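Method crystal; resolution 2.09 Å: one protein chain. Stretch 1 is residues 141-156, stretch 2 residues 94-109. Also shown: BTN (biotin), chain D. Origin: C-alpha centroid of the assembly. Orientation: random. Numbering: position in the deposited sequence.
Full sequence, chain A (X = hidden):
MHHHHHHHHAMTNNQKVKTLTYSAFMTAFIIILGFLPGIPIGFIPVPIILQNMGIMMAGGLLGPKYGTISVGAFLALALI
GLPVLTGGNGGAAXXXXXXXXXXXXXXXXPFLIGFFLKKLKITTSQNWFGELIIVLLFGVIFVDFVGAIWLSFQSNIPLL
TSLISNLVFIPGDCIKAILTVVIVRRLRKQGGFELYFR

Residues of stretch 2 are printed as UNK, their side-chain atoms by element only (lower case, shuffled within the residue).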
# COMPACT_ATOMS: atom_id res chain seq x y z
N ILE A 141 9.58 -4.04 -1.51
CA ILE A 141 10.39 -5.18 -1.10
C ILE A 141 9.75 -6.01 0.04
O ILE A 141 9.61 -7.24 -0.09
CB ILE A 141 11.84 -4.80 -0.72
CG1 ILE A 141 12.54 -4.03 -1.87
CG2 ILE A 141 12.60 -6.07 -0.36
CD1 ILE A 141 12.58 -4.74 -3.23
N PHE A 142 9.36 -5.32 1.12
CA PHE A 142 8.64 -5.94 2.26
C PHE A 142 7.37 -6.66 1.77
O PHE A 142 7.19 -7.85 2.03
CB PHE A 142 8.26 -4.87 3.30
CG PHE A 142 7.33 -5.36 4.38
CD1 PHE A 142 7.78 -6.30 5.33
CD2 PHE A 142 6.03 -4.91 4.45
CE1 PHE A 142 6.93 -6.73 6.34
CE2 PHE A 142 5.17 -5.36 5.44
CZ PHE A 142 5.62 -6.26 6.39
N VAL A 143 6.51 -5.95 1.05
CA VAL A 143 5.28 -6.53 0.52
C VAL A 143 5.49 -7.77 -0.37
O VAL A 143 4.87 -8.83 -0.13
CB VAL A 143 4.43 -5.46 -0.20
CG1 VAL A 143 3.26 -6.08 -1.00
CG2 VAL A 143 3.96 -4.40 0.82
N ASP A 144 6.40 -7.67 -1.35
CA ASP A 144 6.62 -8.73 -2.32
C ASP A 144 7.32 -9.95 -1.68
O ASP A 144 7.01 -11.08 -2.00
CB ASP A 144 7.36 -8.21 -3.58
CG ASP A 144 6.56 -7.14 -4.36
OD1 ASP A 144 5.44 -6.78 -3.94
OD2 ASP A 144 7.08 -6.58 -5.38
N PHE A 145 8.19 -9.71 -0.71
CA PHE A 145 8.82 -10.77 0.07
C PHE A 145 7.83 -11.56 0.93
O PHE A 145 7.78 -12.80 0.85
CB PHE A 145 9.93 -10.18 0.93
CG PHE A 145 10.72 -11.19 1.62
CD1 PHE A 145 11.59 -12.01 0.89
CD2 PHE A 145 10.58 -11.40 2.97
CE1 PHE A 145 12.33 -13.00 1.52
CE2 PHE A 145 11.33 -12.37 3.61
CZ PHE A 145 12.20 -13.18 2.89
N VAL A 146 7.03 -10.86 1.74
CA VAL A 146 5.99 -11.56 2.51
C VAL A 146 5.00 -12.31 1.58
O VAL A 146 4.60 -13.44 1.86
CB VAL A 146 5.21 -10.62 3.49
CG1 VAL A 146 4.11 -11.38 4.24
CG2 VAL A 146 6.19 -9.98 4.50
N GLY A 147 4.58 -11.64 0.51
CA GLY A 147 3.71 -12.23 -0.49
C GLY A 147 4.28 -13.52 -1.10
O GLY A 147 3.55 -14.51 -1.23
N ALA A 148 5.57 -13.48 -1.45
CA ALA A 148 6.29 -14.60 -2.04
C ALA A 148 6.40 -15.79 -1.07
O ALA A 148 6.24 -16.97 -1.47
CB ALA A 148 7.68 -14.16 -2.53
N ILE A 149 6.63 -15.49 0.21
CA ILE A 149 6.72 -16.55 1.21
C ILE A 149 5.37 -17.22 1.43
O ILE A 149 5.25 -18.47 1.47
CB ILE A 149 7.30 -16.01 2.53
CG1 ILE A 149 8.75 -15.63 2.32
CG2 ILE A 149 7.23 -17.04 3.66
CD1 ILE A 149 9.26 -14.78 3.46
N TRP A 150 4.34 -16.40 1.57
CA TRP A 150 3.00 -16.92 1.74
C TRP A 150 2.57 -17.76 0.56
O TRP A 150 2.06 -18.87 0.74
CB TRP A 150 2.04 -15.77 1.91
CG TRP A 150 0.62 -16.17 2.06
CD1 TRP A 150 -0.27 -16.61 1.09
CD2 TRP A 150 -0.17 -16.08 3.28
NE1 TRP A 150 -1.51 -16.86 1.62
CE2 TRP A 150 -1.51 -16.54 2.94
CE3 TRP A 150 0.10 -15.67 4.58
CZ2 TRP A 150 -2.54 -16.58 3.88
CZ3 TRP A 150 -0.94 -15.72 5.53
CH2 TRP A 150 -2.23 -16.17 5.18
N LEU A 151 2.81 -17.25 -0.64
CA LEU A 151 2.53 -17.99 -1.85
C LEU A 151 3.18 -19.38 -1.88
O LEU A 151 2.52 -20.36 -2.21
CB LEU A 151 2.98 -17.17 -3.07
CG LEU A 151 2.81 -17.84 -4.43
CD1 LEU A 151 1.33 -18.12 -4.76
CD2 LEU A 151 3.54 -17.00 -5.47
N SER A 152 4.46 -19.43 -1.55
CA SER A 152 5.21 -20.68 -1.48
C SER A 152 4.49 -21.70 -0.59
O SER A 152 4.26 -22.85 -0.97
CB SER A 152 6.62 -20.40 -0.93
OG SER A 152 7.35 -21.60 -0.85
N PHE A 153 4.09 -21.25 0.60
CA PHE A 153 3.39 -22.12 1.53
C PHE A 153 2.00 -22.45 1.05
O PHE A 153 1.63 -23.59 1.06
CB PHE A 153 3.35 -21.52 2.95
CG PHE A 153 4.62 -21.73 3.73
CD1 PHE A 153 4.87 -22.96 4.36
CD2 PHE A 153 5.57 -20.73 3.85
CE1 PHE A 153 6.04 -23.15 5.08
CE2 PHE A 153 6.74 -20.92 4.57
CZ PHE A 153 6.97 -22.13 5.18
N GLN A 154 1.20 -21.49 0.62
CA GLN A 154 -0.20 -21.86 0.34
C GLN A 154 -0.41 -22.57 -1.00
O GLN A 154 -1.36 -23.30 -1.13
CB GLN A 154 -1.20 -20.72 0.60
CG GLN A 154 -1.54 -19.84 -0.55
CD GLN A 154 -2.42 -20.45 -1.62
OE1 GLN A 154 -3.51 -20.96 -1.38
NE2 GLN A 154 -1.96 -20.35 -2.81
N SER A 155 0.45 -22.34 -1.98
CA SER A 155 0.31 -23.01 -3.25
C SER A 155 1.27 -24.20 -3.38
O SER A 155 1.31 -24.83 -4.40
CB SER A 155 0.54 -22.04 -4.41
OG SER A 155 -0.55 -21.15 -4.43
N ASN A 156 2.02 -24.47 -2.32
CA ASN A 156 2.97 -25.57 -2.27
C ASN A 156 3.90 -25.51 -3.47
O ASN A 156 3.98 -26.46 -4.26
CB ASN A 156 2.25 -26.92 -2.20
CG ASN A 156 3.21 -28.10 -2.13
OD1 ASN A 156 4.31 -27.95 -1.61
ND2 ASN A 156 2.81 -29.25 -2.67
N UNK A 94 -10.88 -15.49 0.62
CA UNK A 94 -9.86 -15.09 -0.36
C UNK A 94 -8.51 -14.66 0.27
O UNK A 94 -7.50 -14.65 -0.41
o UNK A 94 -10.38 -12.72 -0.54
c UNK A 94 -10.36 -13.95 -1.26
N UNK A 95 -8.52 -14.28 1.55
CA UNK A 95 -7.29 -13.89 2.24
C UNK A 95 -6.40 -15.07 2.60
O UNK A 95 -5.24 -14.87 2.97
c UNK A 95 -6.97 -10.67 3.59
c UNK A 95 -7.91 -11.65 3.30
c UNK A 95 -9.43 -9.91 2.55
c UNK A 95 -9.15 -11.26 2.77
c UNK A 95 -7.60 -13.11 3.54
c UNK A 95 -7.23 -9.33 3.36
c UNK A 95 -8.46 -8.95 2.84
N UNK A 96 -6.93 -16.28 2.54
CA UNK A 96 -6.11 -17.48 2.71
C UNK A 96 -5.58 -17.98 1.38
O UNK A 96 -4.91 -19.01 1.34
c UNK A 96 -6.91 -18.61 3.40
c UNK A 96 -6.02 -18.12 5.68
c UNK A 96 -7.28 -18.38 4.86
c UNK A 96 -8.08 -19.57 5.40
N UNK A 97 -5.91 -17.30 0.29
CA UNK A 97 -5.50 -17.74 -1.04
C UNK A 97 -4.07 -17.32 -1.39
O UNK A 97 -3.32 -16.83 -0.54
N UNK A 98 -3.72 -17.47 -2.67
CA UNK A 98 -2.32 -17.26 -3.12
C UNK A 98 -1.77 -15.85 -2.88
O UNK A 98 -0.58 -15.71 -2.63
c UNK A 98 -3.72 -18.12 -4.90
c UNK A 98 -2.35 -17.59 -4.61
c UNK A 98 -4.62 -17.97 -3.72
N UNK A 99 -2.64 -14.83 -2.92
CA UNK A 99 -2.22 -13.46 -2.77
C UNK A 99 -2.42 -12.92 -1.33
O UNK A 99 -2.23 -11.73 -1.09
o UNK A 99 -4.33 -12.38 -3.41
c UNK A 99 -2.96 -12.59 -3.80
N UNK A 100 -2.74 -13.81 -0.39
CA UNK A 100 -3.00 -13.41 1.00
C UNK A 100 -1.86 -12.67 1.69
O UNK A 100 -2.07 -11.70 2.42
N UNK A 101 -0.64 -13.13 1.43
CA UNK A 101 0.55 -12.56 2.03
C UNK A 101 0.77 -11.10 1.67
O UNK A 101 1.12 -10.30 2.54
N UNK A 102 0.56 -10.76 0.40
CA UNK A 102 0.72 -9.39 -0.05
C UNK A 102 -0.26 -8.49 0.71
O UNK A 102 0.09 -7.41 1.20
c UNK A 102 1.67 -12.19 -3.66
c UNK A 102 0.90 -11.38 -2.84
c UNK A 102 2.93 -11.76 -4.07
c UNK A 102 0.48 -9.25 -1.55
c UNK A 102 2.64 -9.70 -2.84
c UNK A 102 3.42 -10.50 -3.67
o UNK A 102 3.68 -12.61 -4.87
c UNK A 102 1.36 -10.12 -2.42
N UNK A 103 -1.49 -8.97 0.84
CA UNK A 103 -2.59 -8.24 1.50
C UNK A 103 -2.37 -7.98 2.99
O UNK A 103 -2.66 -6.89 3.48
n UNK A 103 -6.14 -10.33 -0.32
c UNK A 103 -4.94 -9.83 -0.89
c UNK A 103 -4.38 -8.67 -0.14
c UNK A 103 -3.90 -8.98 1.26
c UNK A 103 -6.92 -11.23 -0.89
n UNK A 103 -6.61 -11.75 -2.06
n UNK A 103 -8.03 -11.58 -0.27
N UNK A 104 -1.84 -8.97 3.69
CA UNK A 104 -1.52 -8.82 5.08
C UNK A 104 -0.36 -7.84 5.23
O UNK A 104 -0.39 -7.00 6.12
c UNK A 104 -2.42 -11.08 5.74
c UNK A 104 -1.17 -10.18 5.74
c UNK A 104 -0.67 -9.98 7.16
c UNK A 104 -2.13 -12.54 6.05
N UNK A 105 0.64 -7.93 4.35
CA UNK A 105 1.75 -7.00 4.37
C UNK A 105 1.24 -5.56 4.15
O UNK A 105 1.79 -4.61 4.74
c UNK A 105 2.82 -7.36 3.32
N UNK A 106 0.20 -5.39 3.34
CA UNK A 106 -0.37 -4.05 3.07
C UNK A 106 -0.84 -3.34 4.33
O UNK A 106 -0.69 -2.15 4.43
c UNK A 106 -1.50 -5.04 -1.55
c UNK A 106 -4.26 -5.01 -1.58
c UNK A 106 -1.24 -4.46 0.69
c UNK A 106 -2.14 -5.34 -2.75
c UNK A 106 -0.00 -4.62 0.07
c UNK A 106 -2.24 -4.74 -0.34
c UNK A 106 -3.53 -5.33 -2.74
c UNK A 106 -1.54 -4.10 2.12
c UNK A 106 -3.62 -4.74 -0.37
n UNK A 106 -0.17 -4.95 -1.24
N UNK A 107 -1.40 -4.08 5.29
CA UNK A 107 -1.78 -3.50 6.55
C UNK A 107 -0.63 -2.82 7.29
O UNK A 107 -0.86 -1.83 7.96
c UNK A 107 -4.04 -2.92 8.58
c UNK A 107 -2.42 -4.55 7.47
c UNK A 107 -2.96 -4.00 8.80
c UNK A 107 -3.48 -5.16 9.64
N UNK A 108 0.60 -3.31 7.16
CA UNK A 108 1.75 -2.76 7.88
C UNK A 108 2.52 -1.70 7.10
O UNK A 108 3.27 -0.94 7.69
c UNK A 108 1.55 -5.47 11.46
c UNK A 108 0.90 -6.61 10.99
c UNK A 108 1.45 -5.97 8.75
c UNK A 108 0.85 -6.86 9.63
c UNK A 108 2.11 -4.85 9.20
c UNK A 108 2.71 -3.89 8.25
c UNK A 108 2.15 -4.59 10.57
N UNK A 109 2.36 -1.69 5.79
CA UNK A 109 3.10 -0.79 4.90
C UNK A 109 2.94 0.69 5.27
O UNK A 109 3.96 1.38 5.36
c UNK A 109 2.69 -1.06 3.43
o UNK A 109 3.14 -2.38 3.09
c UNK A 109 3.26 -0.03 2.44
C11 BTN D . -5.50 -9.40 -4.44
O11 BTN D . -6.27 -8.53 -4.91
O12 BTN D . -5.93 -10.55 -4.24
C10 BTN D . -4.04 -9.08 -4.10
C9 BTN D . -3.11 -9.13 -5.31
C8 BTN D . -1.64 -8.86 -4.88
C7 BTN D . -0.74 -8.60 -6.10
C2 BTN D . 0.69 -8.29 -5.71
S1 BTN D . 0.81 -6.71 -4.86
C6 BTN D . 2.57 -6.64 -5.17
C5 BTN D . 2.83 -7.29 -6.55
N1 BTN D . 2.78 -6.30 -7.60
C3 BTN D . 1.76 -6.48 -8.44
O3 BTN D . 1.51 -5.78 -9.42
N2 BTN D . 1.08 -7.57 -8.04
C4 BTN D . 1.66 -8.21 -6.89
O HOH W 1 0.80 -14.16 -0.88

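Position 94 carries one carbon and one oxygen, out of reach of stretch 1: Ser 94. Position 95 has one carbon leading to a six-carbon ring, which leads away; its backbone O lies 3.3 Å from Trp 150 CZ2. It is Phe 95. Position 96 has four carbons forked at the second; its CA lies at the edge of the Trp 150 ring. It is Leu 96; CD2 lies 4.2 Å from Trp 150 CZ2.

Position 97 has no side-chain atoms: Gly 97. Its O accepts a hydrogen bond from Trp 150 NE1 at 2.8 Å. Position 98 has three carbons closing a ring onto the backbone N: Pro 98. Its CB packs 3.7 Å from Leu 151 CD1. Position 99 has one carbon and one oxygen, and points away from stretch 1. It is Ser 99, and its OG donates to BTN O12 at 2.6 Å.

Positions 100 and 101 have no side-chain atoms: Gly 100 and Gly 101. The CA of Gly 100 lies over the face of the Trp 150 five-membered ring. A CB on Gly 101 would clash with Trp 150 CB.

Position 102 has one carbon, then a six-carbon ring bearing one oxygen: Tyr 102. The ring sits among Val 143, Asp 144, Gly 147 and Ala 148, with Gly 147 CA over one face and BTN C2 over the other.

Position 103 has three carbons, a nitrogen, then a carbon with two more nitrogens; it does not touch stretch 1. It is Arg 103. Its NH2 makes a weak hydrogen bond to BTN O12 at 2.6 Å. Position 104 has four carbons forked at the first, with one longer arm: Ile 104. Its CD1 lies 3.4 Å from Trp 150 CZ3.

Position 105 has a single carbon near Phe 142, Val 143 and Val 146: Ala 105. Position 106 has fused rings of eight carbons and one nitrogen. It is Trp 106, whose NE1 lies 3.6 Å from Val 143 CG1. Position 107 has four carbons forked at the second, without contact: Leu 107. Position 108 has a six-carbon ring on one carbon, with CB 4.0 Å from Phe 142 CE2: Phe 108. Position 109 has one carbon carrying an oxygen and a carbon: Thr 109. Its OG1 lies 3.1 Å from Val 143 CG2.

The helices run roughly antiparallel. Gly 147 and Gly 101 bring their CA atoms within 4.1 Å. Trp 150 anchors the glycine-rich turn, and a water joins Pro 98 O to Gly 147 O.

Stretch 2 94-109: SFLGPSGGYRIAWLFT
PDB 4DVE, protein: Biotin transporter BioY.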